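Local coordinates for antifreeze protein (PDB 6EIO) that probably binds ice crystals through the flat surfaces of a beta-solenoid, as an antifreeze protein of the ice-binding-like family from an uncultured bacterium of an Antarctic biological consortium, at residues Pro60-Gly65 and His77-Ile82; Ser109-Gly114 and Ala129-Asp134; Ala145-Gln150 and Ser172-Gln177. All blocks are in the same frame, centred on the assembly; numbering follows the deposited sequence. Where two conformers were deposited one is given.

How the interactions relate
Read from the N terminus, interaction 1 closes first, bringing 77-82 back against 60-65 at the point where the chain leaves the solenoid for helix 81-99. Once that helix has run its course, interaction 2 joins 109-114 to 129-134, and interaction 3 then joins 145-150 to 172-177. The three loops follow one another in series; none encloses or crosses another. Interactions 1 and 2 both reach the same eight-stranded parallel sheet, at its outermost strands 63-65 and 110-111, with centres about 34 Å apart. Interaction 3, about 17 Å from interaction 2 centre to centre, pairs buried strands on a different face, and Q150 and Q177 there meet helix 81-99.

Interaction 1 (Pro60-Gly65 and His77-Ile82); sequences PGTSIG and HINDAI
The side-chain amide nitrogen of N79 is held between two consecutive carbonyls: ND2 donates to G61 O at 2.9 Å and, over a longer reach, ND2 also donates to P60 O at 3.3 Å. Both bonds are bent, 132° at the hydrogen for the first, and in each the donor stands above the carbonyl plane. The other branch of the amide lies near the proline, with N79 OD1 3.2 Å from P60 CA; the same oxygen takes a weak hydrogen bond from outside, from S59 OG. The methyl CG2 of T62 comes to 3.7 Å from N79 ND2. This is a corner of the beta-solenoid, where strand 76-78 ends and the chain turns by way of D80, the N-cap residue, into helix 81-99. Next to the amide, I78 sends its two branches to different neighbours: CG2 sits 3.8 Å from G61 O, while CD1 meets CD1 of I64 at 3.9 Å. The I64 side chain also touches L56 and L58 of strand 55-58. Across the turn, H77 ND1 donates almost straight to D80 OD2 at 2.7 Å, in the imidazole plane and on the syn lone pair of the carboxylate.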
loop_
_atom_site.group_PDB
_atom_site.type_symbol
_atom_site.label_atom_id
_atom_site.label_comp_id
_atom_site.label_asym_id
_atom_site.label_seq_id
_atom_site.Cartn_x
_atom_site.Cartn_y
_atom_site.Cartn_z
ATOM N N PRO A 60 7.366 13.539 -11.263
ATOM C CA PRO A 60 8.029 14.230 -12.376
ATOM C C PRO A 60 9.472 13.782 -12.623
ATOM O O PRO A 60 10.112 14.309 -13.535
ATOM C CB PRO A 60 8.014 15.684 -11.907
ATOM C CG PRO A 60 8.154 15.559 -10.416
ATOM C CD PRO A 60 7.352 14.360 -10.038
ATOM N N GLY A 61 9.996 12.861 -11.823
ATOM C CA GLY A 61 11.342 12.360 -12.030
ATOM C C GLY A 61 11.486 11.609 -13.344
ATOM O O GLY A 61 10.509 11.279 -14.015
ATOM N N THR A 62 12.741 11.322 -13.710
ATOM C CA THR A 62 13.028 10.703 -14.998
ATOM C C THR A 62 13.740 9.357 -14.925
ATOM O O THR A 62 13.682 8.594 -15.906
ATOM C CB THR A 62 13.886 11.651 -15.853
ATOM O OG1 THR A 62 15.091 11.968 -15.149
ATOM C CG2 THR A 62 13.122 12.933 -16.153
ATOM N N SER A 63 14.415 9.053 -13.821
ATOM C CA SER A 63 15.330 7.924 -13.746
ATOM C C SER A 63 14.653 6.693 -13.163
ATOM O O SER A 63 14.206 6.702 -12.007
ATOM C CB SER A 63 16.535 8.266 -12.881
ATOM O OG SER A 63 17.358 7.125 -12.719
ATOM N N ILE A 64 14.633 5.625 -13.961
ATOM C CA ILE A 64 14.332 4.277 -13.507
ATOM C C ILE A 64 15.550 3.413 -13.790
ATOM O O ILE A 64 15.946 3.231 -14.945
ATOM C CB ILE A 64 13.076 3.701 -14.176
ATOM C CG1 ILE A 64 11.870 4.591 -13.856
ATOM C CG2 ILE A 64 12.821 2.265 -13.720
ATOM C CD1 ILE A 64 10.534 3.968 -14.153
ATOM N N GLY A 65 16.130 2.864 -12.741
ATOM C CA GLY A 65 17.282 1.998 -12.856
ATOM C C GLY A 65 16.918 0.549 -12.593
ATOM O O GLY A 65 16.052 0.247 -11.770
ATOM N N HIS A 77 5.245 4.151 -17.745
ATOM C CA HIS A 77 4.707 5.487 -17.977
ATOM C C HIS A 77 5.571 6.496 -17.225
ATOM O O HIS A 77 5.472 6.596 -15.998
ATOM C CB HIS A 77 3.273 5.551 -17.461
ATOM C CG HIS A 77 2.301 4.736 -18.248
ATOM N ND1 HIS A 77 1.875 5.126 -19.496
ATOM C CD2 HIS A 77 1.643 3.579 -17.979
ATOM C CE1 HIS A 77 1.010 4.241 -19.963
ATOM N NE2 HIS A 77 0.839 3.294 -19.063
ATOM N N ILE A 78 6.418 7.222 -17.957
ATOM C CA ILE A 78 7.315 8.217 -17.376
ATOM C C ILE A 78 6.949 9.577 -17.952
ATOM O O ILE A 78 7.095 9.820 -19.155
ATOM C CB ILE A 78 8.798 7.920 -17.629
ATOM C CG1 ILE A 78 9.182 6.544 -17.095
ATOM C CG2 ILE A 78 9.645 9.011 -16.989
ATOM C CD1 ILE A 78 10.611 6.146 -17.403
ATOM N N ASN A 79 6.445 10.463 -17.098
ATOM C CA ASN A 79 6.170 11.845 -17.491
ATOM C C ASN A 79 5.282 11.929 -18.726
ATOM O O ASN A 79 5.413 12.835 -19.543
ATOM C CB ASN A 79 7.461 12.648 -17.657
ATOM C CG ASN A 79 8.154 12.828 -16.340
ATOM O OD1 ASN A 79 7.481 13.068 -15.328
ATOM N ND2 ASN A 79 9.468 12.662 -16.307
ATOM N N ASP A 80 4.350 11.010 -18.841
ATOM C CA ASP A 80 3.396 10.993 -19.927
ATOM C C ASP A 80 2.001 11.323 -19.397
ATOM O O ASP A 80 1.797 11.617 -18.214
ATOM C CB ASP A 80 3.497 9.667 -20.680
ATOM C CG ASP A 80 2.966 8.479 -19.899
ATOM O OD1 ASP A 80 2.747 8.599 -18.677
ATOM O OD2 ASP A 80 2.766 7.408 -20.542
ATOM N N ALA A 81 1.017 11.303 -20.280
ATOM C CA ALA A 81 -0.302 11.745 -19.875
ATOM C C ALA A 81 -0.834 10.920 -18.697
ATOM O O ALA A 81 -1.379 11.462 -17.719
ATOM C CB ALA A 81 -1.239 11.643 -21.072
ATOM N N ILE A 82 -0.722 9.596 -18.783
ATOM C CA ILE A 82 -1.281 8.741 -17.745
ATOM C C ILE A 82 -0.503 8.899 -16.441
ATOM O O ILE A 82 -1.114 9.012 -15.365
ATOM C CB ILE A 82 -1.371 7.270 -18.220
ATOM C CG1 ILE A 82 -2.406 7.135 -19.321
ATOM C CG2 ILE A 82 -1.677 6.342 -17.063
ATOM C CD1 ILE A 82 -2.480 5.778 -19.967
#

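Interaction 2 (Ser109-Gly114 and Ala129-Asp134); sequences SGNIGG and AVSSGD
N111 reaches across to the turn after strand 128-130, and its side chain meets that turn atom by atom. CB lies 3.5 Å from S131 OG. CG is anti to the backbone N (chi1 176°), on the side of S131, with S131 OG 3.1 Å from CG. At the tip, OD1 accepts from S131 N at 2.9 Å, a nearly straight bond, and more weakly from S132 N. OD1 also accepts from G113 N, two residues on in its own segment, at 3.0 Å: an Asx turn. S131 N and G113 N come from opposite faces of the amide plane. The other branch, ND2, donates to S132 OG at 3.1 Å, with the hydroxyl tilted 26° from that plane. Alongside, the backbones of 110-111 and 128-130 pair in parallel at the edge of the eight-stranded sheet, where A129 N donates to G110 O and I112 N to A129 O, the latter at 2.8 Å. I112 CG1 packs on V130 CG2 on the inner side. Further along, G114 N donates to D134 O at 2.7 Å, tying the two segments between this strand pair and the next, 116-117 with 135-138. With donors on both faces of OD1 and a hydroxyl held by ND2, the amide is probably fixed in this orientation, since a flip would be likely to set N-H groups against the donors of S131 and G113.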
loop_
_atom_site.group_PDB
_atom_site.type_symbol
_atom_site.label_atom_id
_atom_site.label_comp_id
_atom_site.label_asym_id
_atom_site.label_seq_id
_atom_site.Cartn_x
_atom_site.Cartn_y
_atom_site.Cartn_z
ATOM N N SER A 109 -1.026 2.045 17.228
ATOM C CA SER A 109 0.298 2.530 16.848
ATOM C C SER A 109 1.318 1.461 17.187
ATOM O O SER A 109 1.031 0.489 17.884
ATOM C CB SER A 109 0.649 3.852 17.515
ATOM O OG SER A 109 0.788 3.642 18.904
ATOM N N GLY A 110 2.530 1.664 16.691
ATOM C CA GLY A 110 3.591 0.757 17.032
ATOM C C GLY A 110 3.407 -0.614 16.403
ATOM O O GLY A 110 2.855 -0.767 15.316
ATOM N N ASN A 111 3.916 -1.626 17.085
ATOM C CA ASN A 111 3.828 -2.984 16.570
ATOM C C ASN A 111 2.386 -3.472 16.616
ATOM O O ASN A 111 1.773 -3.517 17.686
ATOM C CB ASN A 111 4.713 -3.903 17.395
ATOM C CG ASN A 111 4.587 -5.343 16.976
ATOM O OD1 ASN A 111 4.524 -5.664 15.788
ATOM N ND2 ASN A 111 4.562 -6.230 17.953
ATOM N N ILE A 112 1.866 -3.880 15.453
ATOM C CA ILE A 112 0.547 -4.482 15.335
ATOM C C ILE A 112 0.621 -5.950 14.943
ATOM O O ILE A 112 -0.412 -6.558 14.640
ATOM C CB ILE A 112 -0.383 -3.686 14.405
ATOM C CG1 ILE A 112 0.196 -3.566 13.000
ATOM C CG2 ILE A 112 -0.661 -2.319 15.013
ATOM C CD1 ILE A 112 -0.788 -2.986 12.011
ATOM N N GLY A 113 1.809 -6.547 14.969
ATOM C CA GLY A 113 1.892 -7.979 14.776
ATOM C C GLY A 113 1.068 -8.716 15.817
ATOM O O GLY A 113 1.014 -8.329 16.982
ATOM N N GLY A 114 0.405 -9.784 15.378
ATOM C CA GLY A 114 -0.492 -10.560 16.206
ATOM C C GLY A 114 -1.907 -10.038 16.270
ATOM O O GLY A 114 -2.773 -10.714 16.830
ATOM N N ALA A 129 4.137 -0.548 12.721
ATOM C CA ALA A 129 5.067 -1.592 12.315
ATOM C C ALA A 129 4.421 -2.954 12.447
ATOM O O ALA A 129 3.544 -3.156 13.271
ATOM C CB ALA A 129 6.330 -1.557 13.174
ATOM N N VAL A 130 4.869 -3.885 11.628
ATOM C CA VAL A 130 4.650 -5.297 11.887
ATOM C C VAL A 130 6.028 -5.848 12.233
ATOM O O VAL A 130 6.855 -6.076 11.347
ATOM C CB VAL A 130 4.005 -6.020 10.697
ATOM C CG1 VAL A 130 3.546 -7.392 11.120
ATOM C CG2 VAL A 130 2.842 -5.204 10.121
ATOM N N SER A 131 6.302 -6.025 13.534
ATOM C CA SER A 131 7.647 -6.400 13.970
ATOM C C SER A 131 7.737 -7.817 14.471
ATOM O O SER A 131 8.766 -8.462 14.284
ATOM C CB SER A 131 8.206 -5.453 15.049
ATOM O OG SER A 131 7.611 -5.581 16.320
ATOM N N SER A 132 6.682 -8.323 15.066
ATOM C CA SER A 132 6.654 -9.705 15.496
ATOM C C SER A 132 5.292 -10.182 15.072
ATOM O O SER A 132 4.315 -9.451 15.200
ATOM C CB SER A 132 6.760 -9.830 17.017
ATOM O OG SER A 132 5.694 -9.118 17.621
ATOM N N GLY A 133 5.234 -11.365 14.521
ATOM C CA GLY A 133 3.957 -11.801 14.041
ATOM C C GLY A 133 3.326 -10.998 12.915
ATOM O O GLY A 133 3.807 -9.974 12.396
ATOM N N ASP A 134 2.186 -11.531 12.539
ATOM C CA ASP A 134 1.513 -11.118 11.318
ATOM C C ASP A 134 0.304 -10.269 11.683
ATOM O O ASP A 134 -0.234 -10.389 12.775
ATOM C CB ASP A 134 1.052 -12.342 10.540
ATOM C CG ASP A 134 2.201 -13.275 10.219
ATOM O OD1 ASP A 134 3.259 -12.775 9.797
ATOM O OD2 ASP A 134 2.039 -14.506 10.399
HETATM O O HOH W 1 3.070 -10.886 17.951
#

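Interaction 3 (Ala145-Gln150 and Ser172-Gln177); sequences AIFVIQ and SNIYWQ
The side chains of I146 and N173 cross at about a right angle, CD1 of I146 coming 3.7 Å from N173 CG, while N173 ND2 donates to A145 O at 3.1 Å and so closes the start of the strand pair. OD1 of N173 accepts from S172 OG and, in this construct, from ND1 of H235 of the C-terminal His-tag. An alanine in place of N173 would probably leave A145 O without this donor and open a gap beside I146 CD1, though CB would still touch it. Next along, CG2 of I146 fits against the edge of the Y175 ring, 4.0 Å from CE1. On the face carrying F147, I149, I174 and W176, I149 fills the hollow beside W176: in one of its two conformers, CD1 lies over one face of the indole, 3.9 Å from the centroid of the six-membered ring, a CH-pi contact offset toward the rim. CG1 of I174 meets F147 CD1 at 3.8 Å, and F137 packs against all four. Four backbone bonds hold the strands, only 9° apart. Side chains in register on adjacent parallel strands, here mostly apolar and aromatic, are characteristic of the interior of a beta-solenoid, the fold of ice-binding-like proteins.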
loop_
_atom_site.group_PDB
_atom_site.type_symbol
_atom_site.label_atom_id
_atom_site.label_comp_id
_atom_site.label_asym_id
_atom_site.label_seq_id
_atom_site.Cartn_x
_atom_site.Cartn_y
_atom_site.Cartn_z
ATOM N N ALA A 145 -16.102 -5.059 2.730
ATOM C CA ALA A 145 -15.549 -4.273 3.825
ATOM C C ALA A 145 -14.301 -3.503 3.408
ATOM O O ALA A 145 -13.417 -4.035 2.734
ATOM C CB ALA A 145 -15.168 -5.203 4.970
ATOM N N ILE A 146 -14.200 -2.275 3.907
ATOM C CA ILE A 146 -13.074 -1.385 3.657
ATOM C C ILE A 146 -12.303 -1.147 4.957
ATOM O O ILE A 146 -12.895 -0.997 6.037
ATOM C CB ILE A 146 -13.566 -0.044 3.063
ATOM C CG1 ILE A 146 -14.270 -0.248 1.715
ATOM C CG2 ILE A 146 -12.432 0.974 2.956
ATOM C CD1 ILE A 146 -13.375 -0.698 0.595
ATOM N N PHE A 147 -10.972 -1.106 4.831
ATOM C CA PHE A 147 -10.055 -0.868 5.934
ATOM C C PHE A 147 -9.133 0.276 5.536
ATOM O O PHE A 147 -8.435 0.170 4.525
ATOM C CB PHE A 147 -9.204 -2.117 6.217
ATOM C CG PHE A 147 -9.962 -3.423 6.348
ATOM C CD1 PHE A 147 -10.382 -4.113 5.214
ATOM C CD2 PHE A 147 -10.185 -4.004 7.601
ATOM C CE1 PHE A 147 -11.004 -5.354 5.329
ATOM C CE2 PHE A 147 -10.786 -5.243 7.703
ATOM C CZ PHE A 147 -11.208 -5.908 6.570
ATOM N N VAL A 148 -9.125 1.354 6.333
ATOM C CA VAL A 148 -8.289 2.522 6.060
ATOM C C VAL A 148 -7.407 2.764 7.277
ATOM O O VAL A 148 -7.922 2.891 8.396
ATOM C CB VAL A 148 -9.135 3.771 5.772
ATOM C CG1 VAL A 148 -8.243 4.997 5.564
ATOM C CG2 VAL A 148 -10.049 3.540 4.570
ATOM N N ILE A 149 -6.090 2.854 7.054
ATOM C CA ILE A 149 -5.142 3.086 8.138
ATOM C C ILE A 149 -4.354 4.349 7.843
ATOM O O ILE A 149 -3.683 4.455 6.810
ATOM C CB ILE A 149 -4.198 1.903 8.358
ATOM C CG1 ILE A 149 -4.999 0.651 8.675
ATOM C CG2 ILE A 149 -3.257 2.220 9.513
ATOM C CD1 ILE A 149 -4.176 -0.602 8.651
ATOM N N GLN A 150 -4.456 5.315 8.759
ATOM C CA GLN A 150 -3.783 6.607 8.671
ATOM C C GLN A 150 -2.546 6.558 9.560
ATOM O O GLN A 150 -2.652 6.192 10.736
ATOM C CB GLN A 150 -4.686 7.723 9.198
ATOM C CG GLN A 150 -6.012 7.821 8.471
ATOM C CD GLN A 150 -6.992 8.741 9.163
ATOM O OE1 GLN A 150 -7.003 8.843 10.404
ATOM N NE2 GLN A 150 -7.824 9.391 8.394
ATOM N N SER A 172 -7.836 -5.431 -2.372
ATOM C CA SER A 172 -8.368 -4.267 -3.070
ATOM C C SER A 172 -9.014 -3.250 -2.138
ATOM O O SER A 172 -9.359 -2.149 -2.590
ATOM C CB SER A 172 -9.432 -4.729 -4.071
ATOM O OG SER A 172 -10.454 -5.473 -3.445
ATOM N N ASN A 173 -9.241 -3.641 -0.878
ATOM C CA ASN A 173 -10.084 -2.886 0.034
ATOM C C ASN A 173 -9.329 -2.415 1.269
ATOM O O ASN A 173 -9.958 -1.949 2.230
ATOM C CB ASN A 173 -11.278 -3.753 0.445
ATOM C CG ASN A 173 -12.284 -3.964 -0.679
ATOM O OD1 ASN A 173 -11.997 -3.760 -1.860
ATOM N ND2 ASN A 173 -13.479 -4.382 -0.300
ATOM N N ILE A 174 -7.996 -2.505 1.240
ATOM C CA ILE A 174 -7.124 -2.129 2.341
ATOM C C ILE A 174 -6.227 -0.988 1.857
ATOM O O ILE A 174 -5.585 -1.108 0.807
ATOM C CB ILE A 174 -6.267 -3.326 2.801
ATOM C CG1 ILE A 174 -7.152 -4.464 3.309
ATOM C CG2 ILE A 174 -5.251 -2.881 3.865
ATOM C CD1 ILE A 174 -6.408 -5.776 3.459
ATOM N N TYR A 175 -6.170 0.091 2.636
ATOM C CA TYR A 175 -5.409 1.276 2.272
ATOM C C TYR A 175 -4.556 1.715 3.450
ATOM O O TYR A 175 -5.057 1.823 4.581
ATOM C CB TYR A 175 -6.347 2.407 1.909
ATOM C CG TYR A 175 -7.356 2.074 0.842
ATOM C CD1 TYR A 175 -8.582 1.526 1.188
ATOM C CD2 TYR A 175 -7.100 2.324 -0.497
ATOM C CE1 TYR A 175 -9.538 1.264 0.241
ATOM C CE2 TYR A 175 -8.049 2.058 -1.462
ATOM C CZ TYR A 175 -9.288 1.549 -1.074
ATOM O OH TYR A 175 -10.305 1.332 -1.970
ATOM N N TRP A 176 -3.295 2.021 3.166
ATOM C CA TRP A 176 -2.324 2.492 4.146
ATOM C C TRP A 176 -1.869 3.878 3.693
ATOM O O TRP A 176 -1.177 3.997 2.677
ATOM C CB TRP A 176 -1.101 1.571 4.213
ATOM C CG TRP A 176 -1.363 0.107 4.338
ATOM C CD1 TRP A 176 -1.667 -0.761 3.320
ATOM C CD2 TRP A 176 -1.263 -0.707 5.527
ATOM N NE1 TRP A 176 -1.799 -2.039 3.798
ATOM C CE2 TRP A 176 -1.543 -2.037 5.141
ATOM C CE3 TRP A 176 -0.934 -0.452 6.864
ATOM C CZ2 TRP A 176 -1.494 -3.097 6.042
ATOM C CZ3 TRP A 176 -0.898 -1.514 7.762
ATOM C CH2 TRP A 176 -1.181 -2.813 7.348
ATOM N N GLN A 177 -2.248 4.917 4.438
ATOM C CA GLN A 177 -1.827 6.278 4.151
ATOM C C GLN A 177 -0.631 6.580 5.053
ATOM O O GLN A 177 -0.751 6.548 6.282
ATOM C CB GLN A 177 -3.001 7.236 4.410
ATOM C CG GLN A 177 -2.627 8.703 4.256
ATOM C CD GLN A 177 -2.106 9.327 5.529
ATOM O OE1 GLN A 177 -2.656 9.116 6.620
ATOM N NE2 GLN A 177 -1.026 10.090 5.402
#